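Local coordinates for protein ubiquitin-conjugating enzyme E2, putative (Trypanosoma cruzi, PDB 4DS2) that probably accepts activated ubiquitin, or a ubiquitin-like protein, as a thioester on a cysteine and passes it on toward substrates, as in other E2 enzymes, at residues E84-R89 against S121-L126; N111-P116 against S137-D142. All coordinates share one frame; numbering follows the deposited sequence.

Contact 1: E84-R89 against S121-L126; sequences EPPTVR and SDVIKL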
loop_
_atom_site.group_PDB
_atom_site.type_symbol
_atom_site.label_atom_id
_atom_site.label_comp_id
_atom_site.label_asym_id
_atom_site.label_seq_id
_atom_site.Cartn_x
_atom_site.Cartn_y
_atom_site.Cartn_z
ATOM N N GLU A 84 -6.782 -5.571 -15.272
ATOM C CA GLU A 84 -6.257 -5.985 -13.938
ATOM C C GLU A 84 -5.501 -4.866 -13.271
ATOM O O GLU A 84 -4.679 -4.214 -13.907
ATOM C CB GLU A 84 -5.307 -7.195 -13.942
ATOM C CG GLU A 84 -5.938 -8.463 -14.461
ATOM C CD GLU A 84 -6.007 -8.404 -15.961
ATOM O OE1 GLU A 84 -4.931 -8.042 -16.485
ATOM O OE2 GLU A 84 -7.092 -8.660 -16.587
ATOM N N PRO A 85 -5.715 -4.712 -11.955
ATOM C CA PRO A 85 -5.059 -3.675 -11.226
ATOM C C PRO A 85 -3.602 -4.028 -10.955
ATOM O O PRO A 85 -3.205 -5.167 -11.138
ATOM C CB PRO A 85 -5.864 -3.619 -9.922
ATOM C CG PRO A 85 -6.381 -4.985 -9.715
ATOM C CD PRO A 85 -6.431 -5.648 -11.051
ATOM N N PRO A 86 -2.815 -3.047 -10.522
ATOM C CA PRO A 86 -1.406 -3.266 -10.224
ATOM C C PRO A 86 -1.206 -3.992 -8.925
ATOM O O PRO A 86 -2.095 -4.052 -8.107
ATOM C CB PRO A 86 -0.881 -1.853 -10.016
ATOM C CG PRO A 86 -2.065 -1.133 -9.485
ATOM C CD PRO A 86 -3.205 -1.652 -10.297
ATOM N N THR A 87 -0.001 -4.465 -8.720
ATOM C CA THR A 87 0.390 -5.143 -7.513
ATOM C C THR A 87 1.089 -4.108 -6.666
ATOM O O THR A 87 1.935 -3.355 -7.150
ATOM C CB THR A 87 1.327 -6.325 -7.858
ATOM O OG1 THR A 87 0.526 -7.388 -8.359
ATOM C CG2 THR A 87 2.117 -6.839 -6.653
ATOM N N VAL A 88 0.714 -4.040 -5.401
ATOM C CA VAL A 88 1.497 -3.276 -4.419
ATOM C C VAL A 88 2.410 -4.237 -3.628
ATOM O O VAL A 88 2.035 -5.404 -3.373
ATOM C CB VAL A 88 0.574 -2.440 -3.520
ATOM C CG1 VAL A 88 1.343 -1.550 -2.541
ATOM C CG2 VAL A 88 -0.328 -1.572 -4.408
ATOM N N ARG A 89 3.614 -3.742 -3.312
ATOM C CA ARG A 89 4.646 -4.491 -2.602
ATOM C C ARG A 89 5.318 -3.542 -1.644
ATOM O O ARG A 89 5.527 -2.392 -1.991
ATOM C CB ARG A 89 5.667 -5.009 -3.594
ATOM C CG ARG A 89 6.523 -6.198 -3.161
ATOM C CD ARG A 89 7.060 -6.935 -4.391
ATOM N NE ARG A 89 8.159 -7.873 -4.097
ATOM C CZ ARG A 89 8.085 -9.218 -4.147
ATOM N NH1 ARG A 89 6.949 -9.841 -4.461
ATOM N NH2 ARG A 89 9.161 -9.966 -3.871
ATOM N N SER A 121 -4.504 5.505 -7.820
ATOM C CA SER A 121 -4.712 6.177 -6.526
ATOM C C SER A 121 -5.589 5.417 -5.544
ATOM O O SER A 121 -5.267 5.313 -4.361
ATOM C CB SER A 121 -5.406 7.507 -6.773
ATOM O OG SER A 121 -4.719 8.209 -7.782
ATOM N N ASP A 122 -6.741 4.950 -6.038
ATOM C CA ASP A 122 -7.747 4.231 -5.217
ATOM C C ASP A 122 -7.174 2.917 -4.694
ATOM O O ASP A 122 -7.321 2.589 -3.537
ATOM C CB ASP A 122 -9.035 4.026 -6.027
ATOM C CG ASP A 122 -9.675 5.377 -6.485
ATOM O OD1 ASP A 122 -9.429 6.413 -5.831
ATOM O OD2 ASP A 122 -10.403 5.426 -7.511
ATOM N N VAL A 123 -6.436 2.219 -5.543
ATOM C CA VAL A 123 -5.743 1.000 -5.170
ATOM C C VAL A 123 -4.688 1.249 -4.093
ATOM O O VAL A 123 -4.469 0.424 -3.189
ATOM C CB VAL A 123 -4.998 0.409 -6.394
ATOM C CG1 VAL A 123 -4.179 -0.805 -5.974
ATOM C CG2 VAL A 123 -5.962 0.113 -7.543
ATOM N N ILE A 124 -3.995 2.377 -4.212
ATOM C CA ILE A 124 -2.894 2.660 -3.309
ATOM C C ILE A 124 -3.457 3.040 -1.952
ATOM O O ILE A 124 -2.946 2.594 -0.936
ATOM C CB ILE A 124 -1.929 3.748 -3.849
ATOM C CG1 ILE A 124 -1.334 3.325 -5.213
ATOM C CG2 ILE A 124 -0.788 3.990 -2.848
ATOM C CD1 ILE A 124 -0.792 4.478 -6.054
ATOM N N LYS A 125 -4.522 3.835 -1.945
ATOM C CA LYS A 125 -5.126 4.240 -0.693
ATOM C C LYS A 125 -5.793 3.073 0.007
ATOM O O LYS A 125 -5.790 3.020 1.224
ATOM C CB LYS A 125 -6.091 5.398 -0.902
ATOM C CG LYS A 125 -5.371 6.677 -1.359
ATOM C CD LYS A 125 -6.278 7.908 -1.337
ATOM C CE LYS A 125 -6.072 8.827 -2.537
ATOM N NZ LYS A 125 -7.012 8.419 -3.629
ATOM N N LEU A 126 -6.346 2.132 -0.748
ATOM C CA LEU A 126 -7.027 0.974 -0.149
ATOM C C LEU A 126 -6.054 0.112 0.623
ATOM O O LEU A 126 -6.396 -0.425 1.677
ATOM C CB LEU A 126 -7.757 0.111 -1.206
ATOM C CG LEU A 126 -8.356 -1.193 -0.641
ATOM C CD1 LEU A 126 -9.452 -1.741 -1.522
ATOM C CD2 LEU A 126 -7.285 -2.269 -0.411
#
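Val-123 presents both of its methyl groups to the run Pro-85, Pro-86, Val-88 and is the side chain on which the contact between 84-89 and 121-126 turns. This is the heart of the UBC fold: helix 120-132 lies against the antiparallel sheet where the chain, after the proline pair of the family's YPxxPP sequence, enters strand 87-90 at one edge of the sheet. The two branches divide the work. CG1 of Val-123, anti to its backbone N (chi1 175°), points at the CG corner of the Pro-86 ring, 4.1 Å from it, and lies 4.2 Å from CG2 of Val-88, bridging the second proline ring and the start of the strand. No hydrogen bond or charge joins the two segments, and the association is one of aliphatic surfaces at van der Waals range.

The backbones stay well apart, CA of Pro-85 lying 7.7 Å from CA of Val-123, so side chains alone fill the interval. Thr-87 directs its side chain away from the helix, while its backbone pairs with Leu-76 of strand 70-76. Further side chains close round the same apolar patch: Val-110 of helix 108-111 and Trp-114 both touch Pro-85 and Val-123, while in strand 70-76 Val-75 touches Pro-86 and Leu-73 touches Val-88. Within the helix, NZ of Lys-125 and OD1 of Asp-122 form a long ion pair. The other branch of the valine serves the first proline: CG2 of Val-123, turned beside the backbone N, approaches CB of Pro-85 more loosely, at 4.4 Å.

Contact 2: N111-P116 against S137-D142; sequences NDFWTP and SRRDDD
Asp-112 and Asp-140 bring their carboxylates together from opposite directions, and this is where the loops 111-116 and 137-142 meet most closely: OD2 of Asp-112 lies 2.7 Å from OD2 of Asp-140. Two acid oxygens modelled this close suggest that one of the groups probably holds a proton, although at 2.63 Å resolution the distance is approximate. The carboxylate planes are turned 59° apart, and the approach is made by one oxygen of each group, since OD1 of Asp-140 stays 3.5 Å from OD2 of Asp-112 and OD1 of Asp-112 is 4.1 Å from OD2 of Asp-140. Both residues start out toward the opposing loop. Asp-112 carries CG beside its backbone N and anti to its carbonyl carbon, whereas a chi1 of 62° sets CG of Asp-140 between N and carbonyl carbon. The side chain of Arg-108 also touches Asp-140, and this basic neighbour may help to ease the gathering of two acids.

The other half of the contact is much looser. NH1 of Arg-139 comes no nearer than 4.5 Å to CZ of Phe-113, obliquely to the ring, and both side chains are exposed. CB of Asp-112 lies over the centre of one face of the Phe-113 ring, 3.7 Å above the plane.

Neither segment has a strand or an extended helix of its own across this surface contact; the framework lies around it. The loop 111-116, with the WTP sequence corresponding to the WSP of many E2 enzymes, joins helix 108-111 to helix 120-132, against which Phe-113 rests through Leu-126. The loop 137-142 leads from that same helix to helix 145-153, tied back by Asp-141 to Arg-130 and forward by Asp-142 to Arg-148.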
loop_
_atom_site.group_PDB
_atom_site.type_symbol
_atom_site.label_atom_id
_atom_site.label_comp_id
_atom_site.label_asym_id
_atom_site.label_seq_id
_atom_site.Cartn_x
_atom_site.Cartn_y
_atom_site.Cartn_z
ATOM N N ASN A 111 -8.158 -7.338 -5.457
ATOM C CA ASN A 111 -8.869 -7.945 -6.595
ATOM C C ASN A 111 -10.321 -8.251 -6.348
ATOM O O ASN A 111 -11.116 -8.260 -7.292
ATOM C CB ASN A 111 -8.178 -9.229 -7.045
ATOM C CG ASN A 111 -6.844 -8.968 -7.697
ATOM O OD1 ASN A 111 -6.521 -7.841 -8.064
ATOM N ND2 ASN A 111 -6.059 -10.001 -7.832
ATOM N N ASP A 112 -10.684 -8.480 -5.097
ATOM C CA ASP A 112 -12.091 -8.689 -4.739
ATOM C C ASP A 112 -12.944 -7.459 -5.043
ATOM O O ASP A 112 -14.142 -7.587 -5.363
ATOM C CB ASP A 112 -12.244 -9.058 -3.253
ATOM C CG ASP A 112 -11.532 -10.350 -2.883
ATOM O OD1 ASP A 112 -10.847 -10.946 -3.732
ATOM O OD2 ASP A 112 -11.653 -10.768 -1.724
ATOM N N PHE A 113 -12.312 -6.288 -5.000
ATOM C CA PHE A 113 -13.011 -4.985 -5.038
ATOM C C PHE A 113 -12.714 -4.157 -6.300
ATOM O O PHE A 113 -13.141 -3.002 -6.426
ATOM C CB PHE A 113 -12.625 -4.179 -3.795
ATOM C CG PHE A 113 -12.559 -5.006 -2.565
ATOM C CD1 PHE A 113 -13.700 -5.576 -2.037
ATOM C CD2 PHE A 113 -11.356 -5.246 -1.932
ATOM C CE1 PHE A 113 -13.639 -6.371 -0.900
ATOM C CE2 PHE A 113 -11.282 -6.037 -0.790
ATOM C CZ PHE A 113 -12.423 -6.601 -0.278
ATOM N N TRP A 114 -11.992 -4.738 -7.238
ATOM C CA TRP A 114 -11.546 -3.979 -8.412
ATOM C C TRP A 114 -12.626 -3.915 -9.442
ATOM O O TRP A 114 -13.299 -4.898 -9.694
ATOM C CB TRP A 114 -10.275 -4.606 -8.992
ATOM C CG TRP A 114 -9.752 -3.874 -10.201
ATOM C CD1 TRP A 114 -9.777 -4.310 -11.511
ATOM C CD2 TRP A 114 -9.172 -2.534 -10.256
ATOM N NE1 TRP A 114 -9.243 -3.379 -12.340
ATOM C CE2 TRP A 114 -8.876 -2.280 -11.661
ATOM C CE3 TRP A 114 -8.874 -1.558 -9.317
ATOM C CZ2 TRP A 114 -8.297 -1.103 -12.091
ATOM C CZ3 TRP A 114 -8.291 -0.361 -9.764
ATOM C CH2 TRP A 114 -8.015 -0.149 -11.115
ATOM N N THR A 115 -12.830 -2.735 -9.995
ATOM C CA THR A 115 -13.570 -2.520 -11.227
ATOM C C THR A 115 -12.685 -1.605 -12.077
ATOM O O THR A 115 -12.011 -0.740 -11.536
ATOM C CB THR A 115 -14.908 -1.815 -10.948
ATOM O OG1 THR A 115 -14.676 -0.558 -10.283
ATOM C CG2 THR A 115 -15.845 -2.711 -10.103
ATOM N N PRO A 116 -12.653 -1.798 -13.404
ATOM C CA PRO A 116 -11.694 -1.088 -14.314
ATOM C C PRO A 116 -11.874 0.477 -14.375
ATOM O O PRO A 116 -11.017 1.212 -14.824
ATOM C CB PRO A 116 -11.977 -1.733 -15.677
ATOM C CG PRO A 116 -13.363 -2.299 -15.571
ATOM C CD PRO A 116 -13.549 -2.709 -14.136
ATOM N N SER A 137 -9.259 -6.257 11.678
ATOM C CA SER A 137 -10.398 -7.021 11.122
ATOM C C SER A 137 -9.942 -7.960 9.983
ATOM O O SER A 137 -9.597 -7.548 8.859
ATOM C CB SER A 137 -11.535 -6.113 10.689
ATOM O OG SER A 137 -11.163 -5.465 9.503
ATOM N N ARG A 138 -9.951 -9.238 10.306
ATOM C CA ARG A 138 -9.495 -10.274 9.426
ATOM C C ARG A 138 -10.459 -10.520 8.258
ATOM O O ARG A 138 -11.669 -10.531 8.455
ATOM C CB ARG A 138 -9.383 -11.559 10.240
ATOM C CG ARG A 138 -8.805 -12.723 9.472
ATOM C CD ARG A 138 -8.168 -13.753 10.390
ATOM N NE ARG A 138 -7.481 -14.749 9.580
ATOM C CZ ARG A 138 -8.084 -15.749 8.941
ATOM N NH1 ARG A 138 -9.412 -15.919 9.035
ATOM N NH2 ARG A 138 -7.353 -16.599 8.217
ATOM N N ARG A 139 -9.909 -10.777 7.060
ATOM C CA ARG A 139 -10.701 -11.271 5.910
ATOM C C ARG A 139 -10.068 -12.491 5.225
ATOM O O ARG A 139 -9.785 -13.490 5.864
ATOM C CB ARG A 139 -10.925 -10.177 4.892
ATOM C CG ARG A 139 -11.687 -9.024 5.458
ATOM C CD ARG A 139 -11.675 -7.876 4.489
ATOM N NE ARG A 139 -12.083 -6.669 5.165
ATOM C CZ ARG A 139 -11.760 -5.446 4.784
ATOM N NH1 ARG A 139 -11.005 -5.229 3.714
ATOM N NH2 ARG A 139 -12.224 -4.420 5.471
ATOM N N ASP A 140 -9.873 -12.417 3.913
ATOM C CA ASP A 140 -9.404 -13.550 3.119
ATOM C C ASP A 140 -8.043 -13.214 2.552
ATOM O O ASP A 140 -7.573 -13.898 1.663
ATOM C CB ASP A 140 -10.419 -13.829 2.000
ATOM C CG ASP A 140 -10.576 -12.650 1.040
ATOM O OD1 ASP A 140 -10.170 -11.502 1.383
ATOM O OD2 ASP A 140 -11.090 -12.867 -0.073
ATOM N N ASP A 141 -7.418 -12.154 3.096
ATOM C CA ASP A 141 -6.159 -11.561 2.575
ATOM C C ASP A 141 -4.986 -11.641 3.567
ATOM O O ASP A 141 -3.961 -10.966 3.410
ATOM C CB ASP A 141 -6.390 -10.106 2.097
ATOM C CG ASP A 141 -6.991 -9.209 3.163
ATOM O OD1 ASP A 141 -7.339 -9.703 4.259
ATOM O OD2 ASP A 141 -7.136 -7.992 2.904
ATOM N N ASP A 142 -5.130 -12.477 4.574
ATOM C CA ASP A 142 -4.022 -12.777 5.468
ATOM C C ASP A 142 -2.972 -13.603 4.747
ATOM O O ASP A 142 -3.327 -14.593 4.098
ATOM C CB ASP A 142 -4.509 -13.524 6.708
ATOM C CG ASP A 142 -4.769 -12.586 7.900
ATOM O OD1 ASP A 142 -5.106 -11.376 7.715
ATOM O OD2 ASP A 142 -4.607 -13.080 9.029
#

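How the contacts relate
Contact 1 is buried near the centre of the chain and wholly apolar, whereas contact 2 lies at the surface and is made largely of charged groups. Helix 120-132 connects them: it supplies one side of contact 1, and the loops of contact 2 precede and follow it. The segments alternate along the chain, and their centres are only 11 Å apart. They touch directly through Trp-114, which packs on Pro-85 and Val-123, and through Phe-113, whose CD2 lies 4.0 Å from CD1 of Leu-126. Loop 111-116 therefore extends the sheet-helix core at one end and meets the charged loop 137-142 at the other.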